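Local coordinates for protein tudor (Drosophila melanogaster, PDB 4Q5W) that acts in germ-cell formation and probably in piRNA-guided transposon silencing, its extended Tudor modules binding methylated Piwi proteins such as Aubergine, at residues 17-22 / 138-143; 130-135 / 167-172. One frame throughout, in Å; residues are numbered along the deposited sequence. Where two conformers were deposited one is given.

Both contacts lie in the OB-fold, the staphylococcal nuclease-like part of extended Tudor 9, and both are apolar, without a polar bond between their segments. Contact 1 is core: all four touching residues are buried, and leucine, valine and phenylalanine side chains meet between two strands of the five-stranded sheet that run nearly at right angles. Contact 2 lies farther from the chain centre and joins two helices, 122-134 and 166-182; two leucines are buried there, but the third partner is a partly exposed histidine. One element of each contact follows the other in sequence: helix 122-134 leads into strand 139-144, and Gly138 N probably donates a hydrogen bond to Leu133 O at the junction, with the contact centres about 14 Å apart.

Contact 1. Residues 17-22 / 138-143; sequences IYLQFS and GVVAVE
The ring of Phe21, the one aromatic ring that touches the other segment, is met obliquely by Val142, whose CG2 lies 3.9 Å from Phe21 CE2. Val142 CG1 reaches the same corner of the ring, 4.0 Å from Phe21 CE2, so the branched valine end straddles that carbon with both methyls. The two side chains cross at about a right angle. In Phe21 CG lies anti to the carbonyl carbon (chi1 -75°), and this turn brings the ring atoms CE2 and CZ up to Val142, although the side chain leaves the backbone across the line between the strands. Leu19, two residues earlier on the same side of its strand, adds a second apolar patch: its CD2 sits 3.8 Å from Val142 CG2 and 4.1 Å from Val140 CG2. One leucine methyl therefore meets both valines, while Val142 CG2 in turn touches both Leu19 and Phe21. An alanine in place of Val142 would probably leave Phe21 CE2 and Leu19 CD2 without their shared methyl partner and open a gap between the strands. Phe21 also approaches a bound HEPES molecule, probably from the crystallisation liquor. The short strand axes come within 9.1 Å at an angle of 86°, and the meeting is made by side chains alone. Strand 16-21 pairs instead with strands 5-11 and 108-112, and strand 139-144 with 153-158. Strand 5-11 also pairs with 139-144, closing the sheet of the OB-fold, and Leu19, Phe21, Val140 and Val142 meet across its interior beside Ala6, Ile8, Val154 and Leu156.

Contact 2. Residues 130-135 / 167-172; sequences DALLDS and YEHLQK
Leu132 carries helix 122-134 against helix 166-182, pointing its two methyls at different partners: CD1 lies 3.9 Å from His169 CD2, and CD2 lies 4.4 Å from Leu170 CD1. The first is the tighter touch. There the leucine methyl meets a ring carbon of the imidazole obliquely, and the two side chains slant across one another. Each has its CG anti to the backbone N (chi1 -155° in Leu132, -162° in His169), which brings the two side-chain ends together between the helices. The Leu170 touch is looser, yet it belongs to the buried side: Leu170 also packs on Thr125, Thr128 and Phe129 of helix 122-134 and on Phe118 of helix 116-120. Leu164, in the loop before helix 166-182, touches both Leu132 and His169. His169 itself is partly exposed, in contrast to the buried Leu132 and Leu170. Helix 122-134 is the one between the third and fourth strands of the OB-fold, and its Leu133 packs on Ile8 and Val11 of strand 5-11.

Several polar side chains bond within their own segment or to other parts of the chain. Ser135 OG donates to Leu132 O at 2.6 Å, tilted 21° from the carbonyl plane, and also bonds Arg162. Gln171 NE2 lies over the centre of the Tyr167 ring, 3.3 Å above its plane, and donates to Tyr167 O at 3.2 Å from above the carbonyl plane; Gln171 OE1 is held by Ser115, and Tyr167 OH by Pro114 O. With just a few methyl and ring-carbon touches between them, the late part of helix 122-134 and the early part of helix 166-182 are joined by apolar packing, with no directional bond between the segments.

Contact 1. Residues 17-22 / 138-143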
ATOM      1  N   ILE A  17       2.990   1.728  -6.277  1.00  9.00           N
ATOM      2  CA  ILE A  17       2.388   0.556  -5.671  1.00 13.34           C
ATOM      3  C   ILE A  17       3.213   0.157  -4.457  1.00 13.73           C
ATOM      4  O   ILE A  17       4.422  -0.012  -4.569  1.00 16.22           O
ATOM      5  CB  ILE A  17       2.380  -0.617  -6.679  1.00 11.14           C
ATOM      6  CG1 ILE A  17       1.603  -0.236  -7.940  1.00  9.99           C
ATOM      7  CG2 ILE A  17       1.774  -1.885  -6.064  1.00 13.03           C
ATOM      8  CD1 ILE A  17       1.705  -1.294  -9.025  1.00 14.01           C
ATOM      9  N   TYR A  18       2.556   0.027  -3.305  1.00 14.13           N
ATOM     10  CA  TYR A  18       3.202  -0.424  -2.070  1.00 11.43           C
ATOM     11  C   TYR A  18       3.218  -1.945  -1.985  1.00 11.82           C
ATOM     12  O   TYR A  18       2.170  -2.576  -2.102  1.00 13.21           O
ATOM     13  CB  TYR A  18       2.445   0.128  -0.855  1.00  9.74           C
ATOM     14  CG  TYR A  18       2.635   1.611  -0.632  1.00 12.77           C
ATOM     15  CD1 TYR A  18       1.898   2.542  -1.354  1.00 15.50           C
ATOM     16  CD2 TYR A  18       3.534   2.075   0.314  1.00 14.09           C
ATOM     17  CE1 TYR A  18       2.064   3.901  -1.146  1.00 17.58           C
ATOM     18  CE2 TYR A  18       3.709   3.435   0.532  1.00 16.26           C
ATOM     19  CZ  TYR A  18       2.970   4.341  -0.202  1.00 18.64           C
ATOM     20  OH  TYR A  18       3.144   5.692   0.013  1.00 17.83           O
ATOM     21  N   LEU A  19       4.401  -2.535  -1.783  1.00 12.40           N
ATOM     22  CA  LEU A  19       4.539  -3.986  -1.681  1.00 13.14           C
ATOM     23  C   LEU A  19       5.359  -4.374  -0.473  1.00 12.73           C
ATOM     24  O   LEU A  19       6.352  -3.724  -0.163  1.00 14.32           O
ATOM     25  CB  LEU A  19       5.289  -4.573  -2.891  1.00 19.69           C
ATOM     26  CG  LEU A  19       4.632  -4.631  -4.259  1.00 28.35           C
ATOM     27  CD1 LEU A  19       4.646  -3.262  -4.828  1.00 34.43           C
ATOM     28  CD2 LEU A  19       5.360  -5.584  -5.177  1.00 28.31           C
ATOM     29  N   GLN A  20       4.981  -5.473   0.165  1.00 11.95           N
ATOM     30  CA  GLN A  20       5.801  -6.040   1.224  1.00 14.04           C
ATOM     31  C   GLN A  20       6.522  -7.262   0.683  1.00 14.98           C
ATOM     32  O   GLN A  20       5.890  -8.255   0.349  1.00 11.34           O
ATOM     33  CB  GLN A  20       4.930  -6.426   2.413  1.00 11.25           C
ATOM     34  CG  GLN A  20       4.217  -5.231   3.032  1.00 13.47           C
ATOM     35  CD  GLN A  20       3.305  -5.643   4.160  1.00 14.61           C
ATOM     36  OE1 GLN A  20       3.036  -6.831   4.354  1.00 12.60           O
ATOM     37  NE2 GLN A  20       2.843  -4.667   4.934  1.00 14.19           N
ATOM     38  N   PHE A  21       7.845  -7.183   0.581  1.00 15.14           N
ATOM     39  CA  PHE A  21       8.623  -8.303   0.055  1.00 12.16           C
ATOM     40  C   PHE A  21       8.730  -9.408   1.093  1.00 13.96           C
ATOM     41  O   PHE A  21       8.764  -9.132   2.294  1.00 14.39           O
ATOM     42  CB  PHE A  21       9.989  -7.828  -0.425  1.00 13.02           C
ATOM     43  CG  PHE A  21       9.918  -7.088  -1.724  1.00 14.99           C
ATOM     44  CD1 PHE A  21       9.739  -5.720  -1.745  1.00 13.61           C
ATOM     45  CD2 PHE A  21       9.992  -7.772  -2.928  1.00 14.87           C
ATOM     46  CE1 PHE A  21       9.645  -5.034  -2.945  1.00 14.84           C
ATOM     47  CE2 PHE A  21       9.905  -7.090  -4.137  1.00 16.34           C
ATOM     48  CZ  PHE A  21       9.734  -5.722  -4.141  1.00 17.02           C
ATOM     49  N   SER A  22       8.761 -10.656   0.627  1.00 12.75           N
ATOM     50  CA  SER A  22       8.606 -11.812   1.521  1.00 12.66           C
ATOM     51  C   SER A  22       9.651 -11.897   2.625  1.00 13.41           C
ATOM     52  O   SER A  22       9.375 -12.448   3.690  1.00 14.90           O
ATOM     53  CB  SER A  22       8.534 -13.135   0.733  1.00 13.36           C
ATOM     54  OG  SER A  22       9.782 -13.488   0.153  1.00 17.80           O
ATOM     55  N   GLY A 138      -3.416 -10.267  -3.842  1.00 14.96           N
ATOM     56  CA  GLY A 138      -2.280  -9.367  -3.836  1.00 16.92           C
ATOM     57  C   GLY A 138      -0.904 -10.009  -3.913  1.00 15.68           C
ATOM     58  O   GLY A 138       0.098  -9.293  -3.881  1.00 17.01           O
ATOM     59  N   VAL A 139      -0.836 -11.335  -4.008  1.00 12.30           N
ATOM     60  CA  VAL A 139       0.471 -12.009  -4.021  1.00 11.74           C
ATOM     61  C   VAL A 139       1.038 -12.065  -5.436  1.00 13.24           C
ATOM     62  O   VAL A 139       0.394 -12.600  -6.336  1.00 15.01           O
ATOM     63  CB  VAL A 139       0.403 -13.432  -3.440  1.00 17.26           C
ATOM     64  CG1 VAL A 139       1.802 -13.941  -3.110  1.00 18.16           C
ATOM     65  CG2 VAL A 139      -0.464 -13.449  -2.193  1.00 18.67           C
ATOM     66  N   VAL A 140       2.243 -11.520  -5.610  1.00 10.65           N
ATOM     67  CA  VAL A 140       2.863 -11.344  -6.915  1.00 10.50           C
ATOM     68  C   VAL A 140       4.332 -11.739  -6.947  1.00 14.94           C
ATOM     69  O   VAL A 140       5.059 -11.619  -5.955  1.00 14.04           O
ATOM     70  CB  VAL A 140       2.779  -9.877  -7.403  1.00 10.77           C
ATOM     71  CG1 VAL A 140       1.358  -9.516  -7.781  1.00 11.55           C
ATOM     72  CG2 VAL A 140       3.315  -8.908  -6.332  1.00 10.50           C
ATOM     73  N   ALA A 141       4.764 -12.209  -8.108  1.00 14.08           N
ATOM     74  CA  ALA A 141       6.180 -12.343  -8.380  1.00 12.07           C
ATOM     75  C   ALA A 141       6.672 -11.020  -8.940  1.00 16.46           C
ATOM     76  O   ALA A 141       5.974 -10.359  -9.714  1.00 14.88           O
ATOM     77  CB  ALA A 141       6.442 -13.490  -9.360  1.00 12.85           C
ATOM     78  N   VAL A 142       7.871 -10.621  -8.535  1.00 15.88           N
ATOM     79  CA  VAL A 142       8.390  -9.315  -8.913  1.00 11.88           C
ATOM     80  C   VAL A 142       9.720  -9.444  -9.649  1.00 16.72           C
ATOM     81  O   VAL A 142      10.643 -10.099  -9.174  1.00 17.49           O
ATOM     82  CB  VAL A 142       8.603  -8.420  -7.662  1.00 12.31           C
ATOM     83  CG1 VAL A 142       9.120  -7.029  -8.062  1.00 12.38           C
ATOM     84  CG2 VAL A 142       7.331  -8.326  -6.855  1.00 15.98           C
ATOM     85  N   GLU A 143       9.802  -8.856 -10.834  1.00 14.25           N
ATOM     86  CA  GLU A 143      11.059  -8.744 -11.559  0.70 18.79           C
ATOM     87  C   GLU A 143      11.399  -7.268 -11.755  1.00 19.13           C
ATOM     88  O   GLU A 143      10.527  -6.485 -12.134  1.00 22.62           O
ATOM     89  CB  GLU A 143      10.942  -9.438 -12.917  0.70 18.00           C
ATOM     90  CG  GLU A 143      12.060  -9.111 -13.890  0.70 23.87           C
ATOM     91  CD  GLU A 143      11.935  -9.878 -15.191  0.70 28.89           C
ATOM     92  OE1 GLU A 143      11.308 -10.960 -15.176  0.70 26.48           O
ATOM     93  OE2 GLU A 143      12.460  -9.401 -16.224  0.70 28.27           O
TER

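Contact 2. Residues 130-135 / 167-172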
ATOM      1  N   ASP A 130      -7.682  -3.523  -9.255  1.00 16.62           N
ATOM      2  CA  ASP A 130      -8.132  -3.991  -7.944  0.70 20.29           C
ATOM      3  C   ASP A 130      -8.733  -5.390  -8.035  1.00 19.31           C
ATOM      4  O   ASP A 130      -8.457  -6.246  -7.196  1.00 16.83           O
ATOM      5  CB  ASP A 130      -9.151  -3.026  -7.324  0.70 25.06           C
ATOM      6  CG  ASP A 130      -8.507  -1.778  -6.750  0.70 29.37           C
ATOM      7  OD1 ASP A 130      -7.356  -1.861  -6.270  0.70 29.72           O
ATOM      8  OD2 ASP A 130      -9.159  -0.712  -6.773  0.70 36.15           O
ATOM      9  N   ALA A 131      -9.540  -5.622  -9.066  1.00 15.89           N
ATOM     10  CA  ALA A 131     -10.182  -6.912  -9.261  1.00 17.13           C
ATOM     11  C   ALA A 131      -9.148  -7.980  -9.591  1.00 19.00           C
ATOM     12  O   ALA A 131      -9.242  -9.109  -9.113  1.00 19.99           O
ATOM     13  CB  ALA A 131     -11.218  -6.817 -10.360  1.00 17.30           C
ATOM     14  N   LEU A 132      -8.167  -7.609 -10.412  1.00 16.76           N
ATOM     15  CA  LEU A 132      -7.042  -8.473 -10.755  1.00 17.57           C
ATOM     16  C   LEU A 132      -6.242  -8.885  -9.512  1.00 16.11           C
ATOM     17  O   LEU A 132      -5.893 -10.063  -9.328  1.00 18.74           O
ATOM     18  CB  LEU A 132      -6.135  -7.738 -11.746  1.00 21.71           C
ATOM     19  CG  LEU A 132      -5.245  -8.547 -12.679  1.00 23.84           C
ATOM     20  CD1 LEU A 132      -6.051  -9.679 -13.293  1.00 28.88           C
ATOM     21  CD2 LEU A 132      -4.690  -7.642 -13.766  1.00 24.00           C
ATOM     22  N   LEU A 133      -5.957  -7.915  -8.652  1.00 17.80           N
ATOM     23  CA  LEU A 133      -5.193  -8.188  -7.441  1.00 18.73           C
ATOM     24  C   LEU A 133      -6.001  -9.040  -6.465  1.00 16.11           C
ATOM     25  O   LEU A 133      -5.463  -9.931  -5.812  1.00 20.19           O
ATOM     26  CB  LEU A 133      -4.737  -6.881  -6.776  1.00 17.16           C
ATOM     27  CG  LEU A 133      -3.687  -6.076  -7.545  1.00 17.21           C
ATOM     28  CD1 LEU A 133      -3.363  -4.763  -6.846  1.00 16.23           C
ATOM     29  CD2 LEU A 133      -2.431  -6.900  -7.756  1.00 22.03           C
ATOM     30  N   ASP A 134      -7.299  -8.774  -6.366  1.00 21.37           N
ATOM     31  CA  ASP A 134      -8.144  -9.575  -5.494  1.00 26.13           C
ATOM     32  C   ASP A 134      -8.092 -11.043  -5.922  1.00 24.17           C
ATOM     33  O   ASP A 134      -8.132 -11.949  -5.085  1.00 20.07           O
ATOM     34  CB  ASP A 134      -9.584  -9.056  -5.494  1.00 37.61           C
ATOM     35  CG  ASP A 134     -10.399  -9.604  -4.338  1.00 48.69           C
ATOM     36  OD1 ASP A 134     -10.159  -9.179  -3.186  1.00 52.56           O
ATOM     37  OD2 ASP A 134     -11.278 -10.458  -4.579  1.00 53.69           O
ATOM     38  N   SER A 135      -7.961 -11.270  -7.226  1.00 22.13           N
ATOM     39  CA  SER A 135      -7.926 -12.632  -7.755  1.00 21.20           C
ATOM     40  C   SER A 135      -6.680 -13.429  -7.349  1.00 23.02           C
ATOM     41  O   SER A 135      -6.656 -14.657  -7.488  1.00 23.83           O
ATOM     42  CB  SER A 135      -8.114 -12.650  -9.284  1.00 24.20           C
ATOM     43  OG  SER A 135      -6.906 -12.384  -9.973  1.00 23.42           O
ATOM     44  N   TYR A 167       1.053  -6.241 -16.355  1.00  9.77           N
ATOM     45  CA  TYR A 167       1.169  -5.055 -17.203  1.00 11.27           C
ATOM     46  C   TYR A 167       0.409  -5.262 -18.513  1.00 13.01           C
ATOM     47  O   TYR A 167      -0.446  -4.451 -18.897  1.00 12.77           O
ATOM     48  CB  TYR A 167       2.646  -4.716 -17.453  1.00 10.35           C
ATOM     49  CG  TYR A 167       2.883  -3.591 -18.445  1.00 15.19           C
ATOM     50  CD1 TYR A 167       2.501  -2.290 -18.151  1.00 14.06           C
ATOM     51  CD2 TYR A 167       3.512  -3.827 -19.666  1.00 16.92           C
ATOM     52  CE1 TYR A 167       2.722  -1.255 -19.050  1.00 13.80           C
ATOM     53  CE2 TYR A 167       3.739  -2.791 -20.570  1.00 17.75           C
ATOM     54  CZ  TYR A 167       3.337  -1.506 -20.249  1.00 14.72           C
ATOM     55  OH  TYR A 167       3.560  -0.471 -21.128  1.00 15.58           O
ATOM     56  N   GLU A 168       0.704  -6.365 -19.186  1.00 11.65           N
ATOM     57  CA  GLU A 168       0.053  -6.672 -20.440  1.00 13.15           C
ATOM     58  C   GLU A 168      -1.421  -7.030 -20.265  1.00 13.50           C
ATOM     59  O   GLU A 168      -2.251  -6.603 -21.058  1.00 11.09           O
ATOM     60  CB  GLU A 168       0.808  -7.778 -21.176  1.00 11.00           C
ATOM     61  CG  GLU A 168       2.202  -7.351 -21.630  1.00 13.53           C
ATOM     62  CD  GLU A 168       3.274  -7.501 -20.561  1.00 14.92           C
ATOM     63  OE1 GLU A 168       2.947  -7.932 -19.436  1.00 17.24           O
ATOM     64  OE2 GLU A 168       4.455  -7.193 -20.857  1.00 16.23           O
ATOM     65  N   HIS A 169      -1.747  -7.812 -19.237  1.00 10.06           N
ATOM     66  CA  HIS A 169      -3.130  -8.223 -19.029  1.00 12.69           C
ATOM     67  C   HIS A 169      -4.039  -7.056 -18.667  1.00 12.77           C
ATOM     68  O   HIS A 169      -5.189  -6.977 -19.117  1.00 10.00           O
ATOM     69  CB  HIS A 169      -3.224  -9.272 -17.926  1.00 10.54           C
ATOM     70  CG  HIS A 169      -4.503 -10.038 -17.948  1.00 12.35           C
ATOM     71  ND1 HIS A 169      -4.757 -11.025 -18.875  1.00 12.84           N
ATOM     72  CD2 HIS A 169      -5.623  -9.931 -17.193  1.00 12.88           C
ATOM     73  CE1 HIS A 169      -5.968 -11.514 -18.670  1.00 12.45           C
ATOM     74  NE2 HIS A 169      -6.510 -10.875 -17.650  1.00 12.32           N
ATOM     75  N   LEU A 170      -3.522  -6.144 -17.855  1.00 11.00           N
ATOM     76  CA  LEU A 170      -4.321  -4.995 -17.426  1.00 11.61           C
ATOM     77  C   LEU A 170      -4.644  -4.100 -18.615  1.00  9.65           C
ATOM     78  O   LEU A 170      -5.770  -3.617 -18.751  1.00 12.59           O
ATOM     79  CB  LEU A 170      -3.590  -4.200 -16.352  1.00  9.26           C
ATOM     80  CG  LEU A 170      -4.386  -3.071 -15.705  1.00 11.95           C
ATOM     81  CD1 LEU A 170      -5.685  -3.583 -15.075  1.00  9.96           C
ATOM     82  CD2 LEU A 170      -3.529  -2.376 -14.662  1.00 14.31           C
ATOM     83  N   GLN A 171      -3.664  -3.893 -19.486  1.00  9.82           N
ATOM     84  CA  GLN A 171      -3.912  -3.128 -20.706  1.00 12.31           C
ATOM     85  C   GLN A 171      -4.986  -3.785 -21.557  1.00 15.92           C
ATOM     86  O   GLN A 171      -5.883  -3.110 -22.076  1.00 15.44           O
ATOM     87  CB  GLN A 171      -2.643  -3.002 -21.532  1.00 11.73           C
ATOM     88  CG  GLN A 171      -1.613  -2.053 -20.953  1.00 14.23           C
ATOM     89  CD  GLN A 171      -0.342  -2.046 -21.766  1.00 21.93           C
ATOM     90  OE1 GLN A 171      -0.114  -1.142 -22.573  1.00 28.45           O
ATOM     91  NE2 GLN A 171       0.499  -3.053 -21.560  1.00 19.01           N
ATOM     92  N   LYS A 172      -4.888  -5.101 -21.690  1.00 11.55           N
ATOM     93  CA  LYS A 172      -5.835  -5.880 -22.488  1.00 10.79           C
ATOM     94  C   LYS A 172      -7.265  -5.773 -21.969  1.00 13.52           C
ATOM     95  O   LYS A 172      -8.186  -5.538 -22.746  1.00 13.15           O
ATOM     96  CB  LYS A 172      -5.401  -7.348 -22.566  1.00 11.77           C
ATOM     97  CG  LYS A 172      -6.339  -8.199 -23.418  1.00 11.80           C
ATOM     98  CD  LYS A 172      -5.785  -9.590 -23.664  1.00 16.77           C
ATOM     99  CE  LYS A 172      -5.898 -10.467 -22.446  1.00 17.92           C
ATOM    100  NZ  LYS A 172      -5.394 -11.841 -22.740  1.00 19.15           N
TER